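PDB 4EWT: peptidase, M20/M25/M40 family from Staphylococcus aureus, which probably hydrolyses the amide bond of N-acyl amino acids or related substrates, with two manganese ions bound in its catalytic domain. Local coordinates for residues E35-I40 / R58-T63; I133-E138 / G143-M148; V157-G162 / P304-Y309; L319-E324 / S376-G381. All coordinates share one frame; numbering follows the deposited sequence.

Contact 1 (E35-I40 / R58-T63); sequences ETAKYI and RGIKVT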
loop_
_atom_site.group_PDB
_atom_site.type_symbol
_atom_site.label_atom_id
_atom_site.label_comp_id
_atom_site.label_asym_id
_atom_site.label_seq_id
_atom_site.Cartn_x
_atom_site.Cartn_y
_atom_site.Cartn_z
ATOM N N GLU A 35 6.740 21.639 -45.496
ATOM C CA GLU A 35 6.337 21.174 -46.832
ATOM C C GLU A 35 4.828 20.959 -46.944
ATOM O O GLU A 35 4.230 21.250 -47.982
ATOM C CB GLU A 35 7.053 19.876 -47.217
ATOM C CG GLU A 35 8.523 20.017 -47.575
ATOM C CD GLU A 35 8.996 18.929 -48.536
ATOM O OE1 GLU A 35 8.456 17.800 -48.492
ATOM O OE2 GLU A 35 9.909 19.203 -49.341
ATOM N N THR A 36 4.220 20.434 -45.884
ATOM C CA THR A 36 2.775 20.192 -45.874
ATOM C C THR A 36 2.003 21.509 -45.958
ATOM O O THR A 36 1.106 21.644 -46.790
ATOM C CB THR A 36 2.334 19.370 -44.641
ATOM O OG1 THR A 36 3.283 18.323 -44.403
ATOM C CG2 THR A 36 0.951 18.751 -44.860
ATOM N N ALA A 37 2.375 22.481 -45.122
ATOM C CA ALA A 37 1.766 23.817 -45.147
ATOM C C ALA A 37 1.912 24.513 -46.508
ATOM O O ALA A 37 0.989 25.180 -46.965
ATOM C CB ALA A 37 2.334 24.692 -44.043
ATOM N N LYS A 38 3.076 24.361 -47.139
ATOM C CA LYS A 38 3.308 24.919 -48.473
ATOM C C LYS A 38 2.469 24.231 -49.545
ATOM O O LYS A 38 1.960 24.896 -50.448
ATOM C CB LYS A 38 4.792 24.873 -48.842
ATOM C CG LYS A 38 5.563 26.129 -48.445
ATOM C CD LYS A 38 7.075 26.003 -48.705
ATOM C CE LYS A 38 7.398 25.892 -50.188
ATOM N NZ LYS A 38 8.838 26.177 -50.481
ATOM N N TYR A 39 2.325 22.910 -49.439
ATOM C CA TYR A 39 1.496 22.132 -50.362
ATOM C C TYR A 39 0.008 22.522 -50.313
ATOM O O TYR A 39 -0.666 22.558 -51.342
ATOM C CB TYR A 39 1.659 20.640 -50.078
ATOM C CG TYR A 39 0.780 19.747 -50.930
ATOM C CD1 TYR A 39 1.224 19.271 -52.162
ATOM C CD2 TYR A 39 -0.493 19.375 -50.502
ATOM C CE1 TYR A 39 0.425 18.444 -52.943
ATOM C CE2 TYR A 39 -1.298 18.554 -51.275
ATOM C CZ TYR A 39 -0.832 18.091 -52.490
ATOM O OH TYR A 39 -1.628 17.277 -53.253
ATOM N N ILE A 40 -0.488 22.801 -49.110
ATOM C CA ILE A 40 -1.879 23.191 -48.896
ATOM C C ILE A 40 -2.153 24.578 -49.485
ATOM O O ILE A 40 -3.153 24.766 -50.183
ATOM C CB ILE A 40 -2.262 23.130 -47.380
ATOM C CG1 ILE A 40 -2.298 21.676 -46.895
ATOM C CG2 ILE A 40 -3.606 23.816 -47.118
ATOM C CD1 ILE A 40 -2.189 21.518 -45.378
ATOM N N ARG A 58 2.680 28.346 -39.504
ATOM C CA ARG A 58 2.131 27.352 -40.443
ATOM C C ARG A 58 0.605 27.206 -40.361
ATOM O O ARG A 58 0.036 26.210 -40.814
ATOM C CB ARG A 58 2.844 26.000 -40.306
ATOM C CG ARG A 58 4.336 26.080 -40.582
ATOM C CD ARG A 58 5.060 24.848 -40.096
ATOM N NE ARG A 58 6.484 25.109 -39.903
ATOM C CZ ARG A 58 7.043 25.423 -38.737
ATOM N NH1 ARG A 58 6.302 25.514 -37.637
ATOM N NH2 ARG A 58 8.351 25.642 -38.672
ATOM N N GLY A 59 -0.052 28.218 -39.799
ATOM C CA GLY A 59 -1.511 28.273 -39.752
ATOM C C GLY A 59 -2.102 28.805 -41.047
ATOM O O GLY A 59 -1.699 29.868 -41.533
ATOM N N ILE A 60 -3.057 28.062 -41.604
ATOM C CA ILE A 60 -3.676 28.414 -42.884
ATOM C C ILE A 60 -5.192 28.526 -42.753
ATOM O O ILE A 60 -5.866 27.579 -42.350
ATOM C CB ILE A 60 -3.309 27.411 -44.006
ATOM C CG1 ILE A 60 -1.790 27.258 -44.116
ATOM C CG2 ILE A 60 -3.891 27.866 -45.360
ATOM C CD1 ILE A 60 -1.344 26.002 -44.832
ATOM N N LYS A 61 -5.708 29.697 -43.110
ATOM C CA LYS A 61 -7.119 30.030 -42.998
ATOM C C LYS A 61 -7.625 30.400 -44.395
ATOM O O LYS A 61 -7.328 31.490 -44.906
ATOM C CB LYS A 61 -7.258 31.218 -42.042
ATOM C CG LYS A 61 -8.658 31.644 -41.645
ATOM C CD LYS A 61 -8.690 33.165 -41.563
ATOM C CE LYS A 61 -9.280 33.682 -40.268
ATOM N NZ LYS A 61 -10.767 33.780 -40.279
ATOM N N VAL A 62 -8.367 29.492 -45.027
ATOM C CA VAL A 62 -8.913 29.789 -46.356
ATOM C C VAL A 62 -10.392 30.173 -46.270
ATOM O O VAL A 62 -11.222 29.413 -45.759
ATOM C CB VAL A 62 -8.577 28.704 -47.446
ATOM C CG1 VAL A 62 -7.491 27.764 -46.964
ATOM C CG2 VAL A 62 -9.801 27.928 -47.897
ATOM N N THR A 63 -10.691 31.387 -46.726
ATOM C CA THR A 63 -12.037 31.946 -46.663
ATOM C C THR A 63 -12.770 31.782 -48.000
ATOM O O THR A 63 -12.254 32.140 -49.060
ATOM C CB THR A 63 -12.013 33.433 -46.223
ATOM O OG1 THR A 63 -11.408 33.539 -44.927
ATOM C CG2 THR A 63 -13.420 34.011 -46.136
#
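The backbones of helix 34-43 and the chain entering strand 60-65 come closest at A37 and R58, whose CA atoms lie 5.9 Å apart. R58 has positive backbone angles (phi 69°, psi 20°), the left-handed helical conformation, just before the strand. Its CB rests against CB of A37 at 4.0 Å. The rest of R58 runs on as an extended chain, and its guanidinium group forms a salt bridge with D34, at the start of the same helix. The other side chain that reaches the helix is I60. Its CG1 branch stands beside the backbone N (chi1 -54°), and CD1 at the end of that branch carries the contact. CD1 lies 3.3 Å from O of A37 and 4.0 Å from CB of A37. It therefore sits against both the side chain and the carbonyl of one residue. No hydrogen bond joins the two segments.

This is helix-on-sheet packing in the alpha/beta catalytic domain. Strand 60-65 belongs to the mixed central sheet, where I60 pairs through its backbone with H134 and K61 pairs with E52. One helical turn after A37, I40 turns its side chain to the same strand. Its CG2 methyl is anti to the backbone N and meets CD1 of I60 at 3.9 Å, the two side chains crossing at a slant. CD1 of I60 thus touches both A37 and I40. I40 also touches F79 and H134, and its side chain is about 14 Å from a bound manganese ion.

Contact 2 (I133-E138 / G143-M148); sequences IHQPAE and GGAKTM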
loop_
_atom_site.group_PDB
_atom_site.type_symbol
_atom_site.label_atom_id
_atom_site.label_comp_id
_atom_site.label_asym_id
_atom_site.label_seq_id
_atom_site.Cartn_x
_atom_site.Cartn_y
_atom_site.Cartn_z
ATOM N N ILE A 133 -10.215 25.682 -41.919
ATOM C CA ILE A 133 -9.055 25.745 -41.046
ATOM C C ILE A 133 -8.160 24.534 -41.298
ATOM O O ILE A 133 -8.533 23.403 -40.989
ATOM C CB ILE A 133 -9.482 25.786 -39.545
ATOM C CG1 ILE A 133 -10.309 27.041 -39.248
ATOM C CG2 ILE A 133 -8.263 25.721 -38.615
ATOM C CD1 ILE A 133 -10.992 27.026 -37.879
ATOM N N HIS A 134 -6.985 24.777 -41.873
ATOM C CA HIS A 134 -5.968 23.744 -42.003
ATOM C C HIS A 134 -4.964 23.927 -40.866
ATOM O O HIS A 134 -4.182 24.883 -40.865
ATOM C CB HIS A 134 -5.284 23.814 -43.379
ATOM C CG HIS A 134 -6.136 23.317 -44.506
ATOM N ND1 HIS A 134 -6.718 24.162 -45.428
ATOM C CD2 HIS A 134 -6.498 22.062 -44.865
ATOM C CE1 HIS A 134 -7.394 23.447 -46.311
ATOM N NE2 HIS A 134 -7.284 22.171 -45.987
ATOM N N GLN A 135 -5.010 23.016 -39.893
ATOM C CA GLN A 135 -4.299 23.178 -38.624
ATOM C C GLN A 135 -3.065 22.285 -38.497
ATOM O O GLN A 135 -3.152 21.076 -38.701
ATOM C CB GLN A 135 -5.253 22.910 -37.452
ATOM C CG GLN A 135 -4.704 23.283 -36.076
ATOM C CD GLN A 135 -5.368 22.507 -34.961
ATOM O OE1 GLN A 135 -6.566 22.652 -34.706
ATOM N NE2 GLN A 135 -4.592 21.665 -34.290
ATOM N N PRO A 136 -1.910 22.883 -38.160
ATOM C CA PRO A 136 -0.724 22.112 -37.813
ATOM C C PRO A 136 -0.719 21.755 -36.325
ATOM O O PRO A 136 -1.613 22.175 -35.580
ATOM C CB PRO A 136 0.409 23.101 -38.089
ATOM C CG PRO A 136 -0.170 24.415 -37.749
ATOM C CD PRO A 136 -1.618 24.328 -38.193
ATOM N N ALA A 137 0.275 20.974 -35.914
ATOM C CA ALA A 137 0.664 20.861 -34.502
ATOM C C ALA A 137 -0.425 20.363 -33.542
ATOM O O ALA A 137 -0.391 20.678 -32.358
ATOM C CB ALA A 137 1.235 22.206 -34.016
ATOM N N GLU A 138 -1.374 19.579 -34.046
ATOM C CA GLU A 138 -2.443 19.027 -33.206
ATOM C C GLU A 138 -1.897 18.059 -32.147
ATOM O O GLU A 138 -2.385 18.026 -31.022
ATOM C CB GLU A 138 -3.509 18.340 -34.079
ATOM C CG GLU A 138 -4.769 17.868 -33.334
ATOM C CD GLU A 138 -4.587 16.560 -32.563
ATOM O OE1 GLU A 138 -3.818 15.681 -33.028
ATOM O OE2 GLU A 138 -5.219 16.412 -31.487
ATOM N N GLY A 143 0.191 22.649 -28.953
ATOM C CA GLY A 143 -0.740 22.390 -30.046
ATOM C C GLY A 143 -0.872 23.543 -31.021
ATOM O O GLY A 143 -0.273 24.603 -30.833
ATOM N N GLY A 144 -1.667 23.333 -32.065
ATOM C CA GLY A 144 -1.876 24.341 -33.103
ATOM C C GLY A 144 -3.123 25.184 -32.916
ATOM O O GLY A 144 -3.114 26.385 -33.220
ATOM N N ALA A 145 -4.193 24.559 -32.416
ATOM C CA ALA A 145 -5.490 25.221 -32.269
ATOM C C ALA A 145 -5.358 26.489 -31.448
ATOM O O ALA A 145 -5.896 27.538 -31.815
ATOM C CB ALA A 145 -6.504 24.282 -31.645
ATOM N N LYS A 146 -4.622 26.369 -30.345
ATOM C CA LYS A 146 -4.325 27.467 -29.440
ATOM C C LYS A 146 -3.671 28.626 -30.190
ATOM O O LYS A 146 -4.193 29.736 -30.182
ATOM C CB LYS A 146 -3.418 26.960 -28.304
ATOM C CG LYS A 146 -3.378 27.825 -27.066
ATOM C CD LYS A 146 -2.633 27.103 -25.936
ATOM C CE LYS A 146 -2.437 27.996 -24.721
ATOM N NZ LYS A 146 -3.722 28.260 -24.010
ATOM N N THR A 147 -2.545 28.353 -30.848
ATOM C CA THR A 147 -1.806 29.373 -31.603
ATOM C C THR A 147 -2.649 30.021 -32.703
ATOM O O THR A 147 -2.508 31.213 -32.973
ATOM C CB THR A 147 -0.531 28.783 -32.189
ATOM N N MET A 148 -3.529 29.235 -33.322
ATOM C CA MET A 148 -4.429 29.742 -34.357
ATOM C C MET A 148 -5.527 30.637 -33.818
ATOM O O MET A 148 -5.917 31.604 -34.481
ATOM C CB MET A 148 -5.050 28.604 -35.153
ATOM C CG MET A 148 -4.072 27.928 -36.056
ATOM S SD MET A 148 -4.897 27.027 -37.355
ATOM C CE MET A 148 -3.474 26.260 -38.053
#
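Q135 and A145 meet where the amide of Q135 lies against the first turn of helix 144-150. OE1 of Q135 is 3.5 Å from CB of A145. With CG anti to the backbone N (chi1 -170°) and the chain extended beyond it, the side chain of Q135 reaches past G144 to this point. NE2 of Q135 turns back to its own segment and gives a hydrogen bond to O of P136, 3.3 Å long. This acceptor lies in the amide plane of Q135, while the donor is tilted out of the carbonyl plane of P136. The same O of P136 receives a CA-H...O contact from CA of G144 at 3.3 Å. G144 has no side chain, and this allows the close approach. Further along the helix, SD of M148 packs on CG2 of I133 at 3.8 Å, the two side chains running alongside each other in opposing senses. The modelled position of CE of M148 against P136 is doubtful.

The arrangement is a strand-loop-helix unit. Strand 129-135 ends in the loop that carries the metal ligand E139, and the chain then turns into helix 144-150. The side chain of E138 is about 4 Å from a manganese ion.

A second shell fixes the Q135 amide. OE1 accepts hydrogen bonds from Y338 and R76, and NE2 also bonds to D334, so both ends of the buried amide are held and its rotation is set. D334 additionally bonds to N of A145 and, through its own backbone N, to OE2 of E138.

Contact 3 (V157-G162 / P304-Y309); sequences VDHVLG and PEFTEY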
loop_
_atom_site.group_PDB
_atom_site.type_symbol
_atom_site.label_atom_id
_atom_site.label_comp_id
_atom_site.label_asym_id
_atom_site.label_seq_id
_atom_site.Cartn_x
_atom_site.Cartn_y
_atom_site.Cartn_z
ATOM N N VAL A 157 -16.386 33.892 -36.766
ATOM C CA VAL A 157 -16.904 32.521 -36.794
ATOM C C VAL A 157 -18.001 32.271 -35.763
ATOM O O VAL A 157 -17.806 32.507 -34.571
ATOM C CB VAL A 157 -15.771 31.476 -36.577
ATOM C CG1 VAL A 157 -16.350 30.075 -36.485
ATOM C CG2 VAL A 157 -14.737 31.548 -37.701
ATOM N N ASP A 158 -19.138 31.765 -36.235
ATOM C CA ASP A 158 -20.275 31.433 -35.378
ATOM C C ASP A 158 -20.202 30.008 -34.802
ATOM O O ASP A 158 -20.405 29.805 -33.598
ATOM C CB ASP A 158 -21.583 31.656 -36.153
ATOM C CG ASP A 158 -21.837 33.135 -36.476
ATOM O OD1 ASP A 158 -21.636 33.542 -37.645
ATOM O OD2 ASP A 158 -22.243 33.887 -35.558
ATOM N N HIS A 159 -19.902 29.030 -35.656
ATOM C CA HIS A 159 -19.765 27.628 -35.236
ATOM C C HIS A 159 -18.550 26.952 -35.876
ATOM O O HIS A 159 -18.130 27.337 -36.969
ATOM C CB HIS A 159 -21.013 26.823 -35.612
ATOM C CG HIS A 159 -22.250 27.225 -34.874
ATOM N ND1 HIS A 159 -22.596 26.692 -33.652
ATOM C CD2 HIS A 159 -23.240 28.088 -35.201
ATOM C CE1 HIS A 159 -23.739 27.216 -33.251
ATOM N NE2 HIS A 159 -24.156 28.062 -34.176
ATOM N N VAL A 160 -17.999 25.939 -35.200
ATOM C CA VAL A 160 -16.906 25.140 -35.763
ATOM C C VAL A 160 -17.341 23.685 -35.904
ATOM O O VAL A 160 -17.968 23.132 -35.013
ATOM C CB VAL A 160 -15.606 25.213 -34.921
ATOM C CG1 VAL A 160 -14.422 24.639 -35.714
ATOM C CG2 VAL A 160 -15.304 26.641 -34.508
ATOM N N LEU A 161 -17.018 23.078 -37.039
ATOM C CA LEU A 161 -17.269 21.660 -37.240
ATOM C C LEU A 161 -15.956 20.978 -37.590
ATOM O O LEU A 161 -15.125 21.531 -38.299
ATOM C CB LEU A 161 -18.326 21.439 -38.337
ATOM C CG LEU A 161 -18.664 20.002 -38.767
ATOM C CD1 LEU A 161 -19.297 19.203 -37.642
ATOM C CD2 LEU A 161 -19.579 19.996 -39.978
ATOM N N GLY A 162 -15.750 19.787 -37.047
ATOM C CA GLY A 162 -14.572 19.009 -37.376
ATOM C C GLY A 162 -14.933 17.551 -37.494
ATOM O O GLY A 162 -15.913 17.087 -36.919
ATOM N N PRO A 304 -24.417 20.859 -27.424
ATOM C CA PRO A 304 -25.620 20.042 -27.637
ATOM C C PRO A 304 -26.550 20.555 -28.749
ATOM O O PRO A 304 -27.015 19.751 -29.552
ATOM C CB PRO A 304 -26.310 20.077 -26.268
ATOM C CG PRO A 304 -25.182 20.244 -25.309
ATOM C CD PRO A 304 -24.271 21.231 -26.003
ATOM N N GLU A 305 -26.804 21.866 -28.795
ATOM C CA GLU A 305 -27.649 22.478 -29.843
ATOM C C GLU A 305 -27.070 22.232 -31.236
ATOM O O GLU A 305 -27.747 21.698 -32.118
ATOM C CB GLU A 305 -27.808 23.995 -29.633
ATOM C CG GLU A 305 -28.631 24.409 -28.420
ATOM C CD GLU A 305 -28.537 25.903 -28.129
ATOM O OE1 GLU A 305 -27.969 26.261 -27.067
ATOM O OE2 GLU A 305 -29.020 26.714 -28.958
ATOM N N PHE A 306 -25.809 22.619 -31.420
ATOM C CA PHE A 306 -25.171 22.504 -32.726
ATOM C C PHE A 306 -24.992 21.046 -33.145
ATOM O O PHE A 306 -25.299 20.701 -34.283
ATOM C CB PHE A 306 -23.845 23.275 -32.766
ATOM C CG PHE A 306 -23.184 23.287 -34.120
ATOM C CD1 PHE A 306 -23.838 23.813 -35.226
ATOM C CD2 PHE A 306 -21.900 22.782 -34.278
ATOM C CE1 PHE A 306 -23.232 23.829 -36.474
ATOM C CE2 PHE A 306 -21.281 22.795 -35.522
ATOM C CZ PHE A 306 -21.947 23.318 -36.624
ATOM N N THR A 307 -24.534 20.194 -32.229
ATOM C CA THR A 307 -24.306 18.775 -32.541
ATOM C C THR A 307 -25.583 18.075 -32.959
ATOM O O THR A 307 -25.565 17.267 -33.888
ATOM C CB THR A 307 -23.668 17.999 -31.368
ATOM O OG1 THR A 307 -22.441 18.625 -30.992
ATOM C CG2 THR A 307 -23.388 16.547 -31.755
ATOM N N GLU A 308 -26.689 18.375 -32.278
ATOM C CA GLU A 308 -27.973 17.775 -32.643
ATOM C C GLU A 308 -28.458 18.307 -33.979
ATOM O O GLU A 308 -28.989 17.550 -34.799
ATOM C CB GLU A 308 -29.039 17.992 -31.564
ATOM C CG GLU A 308 -29.991 16.802 -31.417
ATOM C CD GLU A 308 -29.307 15.573 -30.813
ATOM O OE1 GLU A 308 -29.351 14.484 -31.432
ATOM O OE2 GLU A 308 -28.717 15.699 -29.719
ATOM N N TYR A 309 -28.267 19.605 -34.205
ATOM C CA TYR A 309 -28.524 20.177 -35.518
ATOM C C TYR A 309 -27.764 19.405 -36.600
ATOM O O TYR A 309 -28.328 19.088 -37.643
ATOM C CB TYR A 309 -28.161 21.668 -35.559
ATOM C CG TYR A 309 -28.025 22.188 -36.967
ATOM C CD1 TYR A 309 -29.146 22.605 -37.683
ATOM C CD2 TYR A 309 -26.782 22.236 -37.597
ATOM C CE1 TYR A 309 -29.033 23.062 -38.976
ATOM C CE2 TYR A 309 -26.656 22.694 -38.896
ATOM C CZ TYR A 309 -27.789 23.106 -39.576
ATOM O OH TYR A 309 -27.688 23.556 -40.860
#
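F306 holds CG anti to its backbone N (chi1 -176°), and H159 holds CG beside its own (chi1 -67°); these torsions swing the two rings face to face. The contact sets helix 304-316 against strand 159-166 of the central mixed sheet in the catalytic domain. Between the two segments in sequence lie 141 residues, most of which form the second domain with its antiparallel sheet.

The rings form an offset stack, with centroids 4.3 Å apart and planes at 19°. ND1 of H159 lies over one face of F306, toward the rim, 3.5 Å from CG of F306. CB of H159 is also over the face of F306, 3.9 Å from the ring centroid, in a CH-pi contact. ND1 is hydrogen-bonded to O of P343, which fixes the turn of the imidazole. The ring of Y387 meets H159 nearly at right angles.

F306 also touches L73 and A345, on the strands flanking 159-166. O of V160 approaches the ring obliquely, 3.4 Å from CE2 of F306. At the edge of the same ring, near its plane, CB of L161 is 4.3 Å from CE2.

Contact 4 (L319-E324 / S376-G381); sequences LDFGVE and SAEAVG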
loop_
_atom_site.group_PDB
_atom_site.type_symbol
_atom_site.label_atom_id
_atom_site.label_comp_id
_atom_site.label_asym_id
_atom_site.label_seq_id
_atom_site.Cartn_x
_atom_site.Cartn_y
_atom_site.Cartn_z
ATOM N N LEU A 319 -28.249 10.391 -47.430
ATOM C CA LEU A 319 -27.050 10.103 -48.221
ATOM C C LEU A 319 -26.768 8.598 -48.248
ATOM O O LEU A 319 -27.545 7.806 -47.713
ATOM C CB LEU A 319 -25.827 10.853 -47.665
ATOM C CG LEU A 319 -25.781 12.344 -47.280
ATOM C CD1 LEU A 319 -26.432 13.260 -48.305
ATOM C CD2 LEU A 319 -26.344 12.585 -45.884
ATOM N N ASP A 320 -25.628 8.232 -48.755
ATOM C CA ASP A 320 -25.316 6.857 -48.877
ATOM C C ASP A 320 -24.523 6.307 -47.692
ATOM O O ASP A 320 -23.725 5.379 -47.817
ATOM C CB ASP A 320 -24.540 6.671 -50.135
ATOM C CG ASP A 320 -24.994 5.497 -50.884
ATOM O OD1 ASP A 320 -25.923 5.651 -51.706
ATOM O OD2 ASP A 320 -24.434 4.413 -50.638
ATOM N N PHE A 321 -24.768 6.913 -46.547
ATOM C CA PHE A 321 -24.191 6.489 -45.265
ATOM C C PHE A 321 -25.122 6.772 -44.082
ATOM O O PHE A 321 -25.887 7.742 -44.094
ATOM C CB PHE A 321 -22.802 7.116 -45.030
ATOM C CG PHE A 321 -22.773 8.620 -45.142
ATOM C CD1 PHE A 321 -23.106 9.426 -44.053
ATOM C CD2 PHE A 321 -22.390 9.230 -46.336
ATOM C CE1 PHE A 321 -23.081 10.817 -44.154
ATOM C CE2 PHE A 321 -22.355 10.620 -46.446
ATOM C CZ PHE A 321 -22.703 11.416 -45.356
ATOM N N GLY A 322 -25.045 5.917 -43.064
ATOM C CA GLY A 322 -25.861 6.058 -41.857
ATOM C C GLY A 322 -25.306 7.073 -40.874
ATOM O O GLY A 322 -24.137 7.456 -40.953
ATOM N N VAL A 323 -26.157 7.521 -39.956
ATOM C CA VAL A 323 -25.766 8.475 -38.923
ATOM C C VAL A 323 -26.291 7.966 -37.592
ATOM O O VAL A 323 -27.491 7.716 -37.460
ATOM C CB VAL A 323 -26.352 9.886 -39.179
ATOM C CG1 VAL A 323 -25.699 10.914 -38.257
ATOM C CG2 VAL A 323 -26.186 10.294 -40.631
ATOM N N GLU A 324 -25.404 7.806 -36.610
ATOM C CA GLU A 324 -25.824 7.310 -35.292
ATOM C C GLU A 324 -24.953 7.749 -34.113
ATOM O O GLU A 324 -23.786 8.119 -34.277
ATOM C CB GLU A 324 -25.982 5.781 -35.296
ATOM C CG GLU A 324 -24.728 5.004 -35.680
ATOM C CD GLU A 324 -24.884 3.514 -35.449
ATOM O OE1 GLU A 324 -25.044 2.767 -36.435
ATOM O OE2 GLU A 324 -24.861 3.094 -34.275
ATOM N N SER A 376 -16.688 11.787 -45.567
ATOM C CA SER A 376 -16.368 12.987 -44.796
ATOM C C SER A 376 -16.745 14.262 -45.557
ATOM O O SER A 376 -17.390 15.160 -45.006
ATOM C CB SER A 376 -14.886 13.003 -44.423
ATOM O OG SER A 376 -14.582 11.906 -43.581
ATOM N N ALA A 377 -16.352 14.328 -46.826
ATOM C CA ALA A 377 -16.676 15.476 -47.669
ATOM C C ALA A 377 -18.184 15.654 -47.834
ATOM O O ALA A 377 -18.697 16.763 -47.683
ATOM C CB ALA A 377 -15.982 15.363 -49.024
ATOM N N GLU A 378 -18.884 14.556 -48.122
ATOM C CA GLU A 378 -20.343 14.579 -48.290
ATOM C C GLU A 378 -21.040 15.065 -47.025
ATOM O O GLU A 378 -21.935 15.912 -47.091
ATOM C CB GLU A 378 -20.877 13.198 -48.696
ATOM C CG GLU A 378 -20.687 12.847 -50.175
ATOM C CD GLU A 378 -21.039 11.394 -50.492
ATOM O OE1 GLU A 378 -21.368 10.630 -49.557
ATOM O OE2 GLU A 378 -20.979 11.009 -51.678
ATOM N N ALA A 379 -20.618 14.529 -45.885
ATOM C CA ALA A 379 -21.161 14.908 -44.585
ATOM C C ALA A 379 -20.938 16.382 -44.260
ATOM O O ALA A 379 -21.885 17.104 -43.963
ATOM C CB ALA A 379 -20.564 14.036 -43.499
ATOM N N VAL A 380 -19.685 16.827 -44.330
ATOM C CA VAL A 380 -19.342 18.212 -44.013
ATOM C C VAL A 380 -19.976 19.175 -45.020
ATOM O O VAL A 380 -20.582 20.178 -44.630
ATOM C CB VAL A 380 -17.799 18.407 -43.882
ATOM C CG1 VAL A 380 -17.438 19.856 -43.633
ATOM C CG2 VAL A 380 -17.256 17.548 -42.747
ATOM N N GLY A 381 -19.876 18.853 -46.309
ATOM C CA GLY A 381 -20.508 19.676 -47.333
ATOM C C GLY A 381 -22.006 19.856 -47.135
ATOM O O GLY A 381 -22.530 20.964 -47.276
#
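F321 lays the CE2 and CZ corner of its ring against E378 and A379 of helix 372-386. CE2 of F321 is 3.3 Å from OE1 of E378, which lies in the ring plane. The ring and the carboxylate are nearly coplanar, 18° apart. The slightly positive C-H edge of the ring thus faces the carboxylate oxygen, a weak, favourable electrostatic contact. CE2 also meets CB of E378 at 3.7 Å.

The next corner of the ring, CZ, meets the next residue of the helix. It lies 3.8 Å from N of A379 and 3.9 Å from CB of A379. F321 carries CG between its backbone N and carbonyl carbon (chi1 54°), and this directs the ring toward the helix. E378 extends from CG outward (chi2 171°), which brings its carboxylate alongside the ring edge. CB of L319, two residues earlier than F321, lies over one face of the ring, toward the rim. No hydrogen bond crosses the contact.

F321 stands in the loop just before strand 322-325, the outermost strand of the central sheet on its side, and also touches V174 of strand 173-176. E378 packs on I6 and K10 of helix 2-11. A379 touches L314 of helix 304-316, so the contact lies where these two helices and helix 372-386 come together beside the sheet edge.

In the fold
All four contacts reach the same mixed sheet of the catalytic domain, and they follow one another along the chain. Contacts 1 and 2 lie toward one end of the strand order. Their centres are 11 Å apart, and they touch through the neighbouring strands 60-65 and 129-135. Contact 2 leads into the manganese site. Contact 3 is about 19 Å from contact 2, centre to centre, on strand 159-166 in mid-sheet. Contact 4 is at the far edge, about 16 Å from contact 3 centre to centre, and they touch through L161 and V380. Contacts 1 and 4 are about 25 Å apart, centre to centre. Contact 3 joins parts of the domain separated in sequence by the second domain.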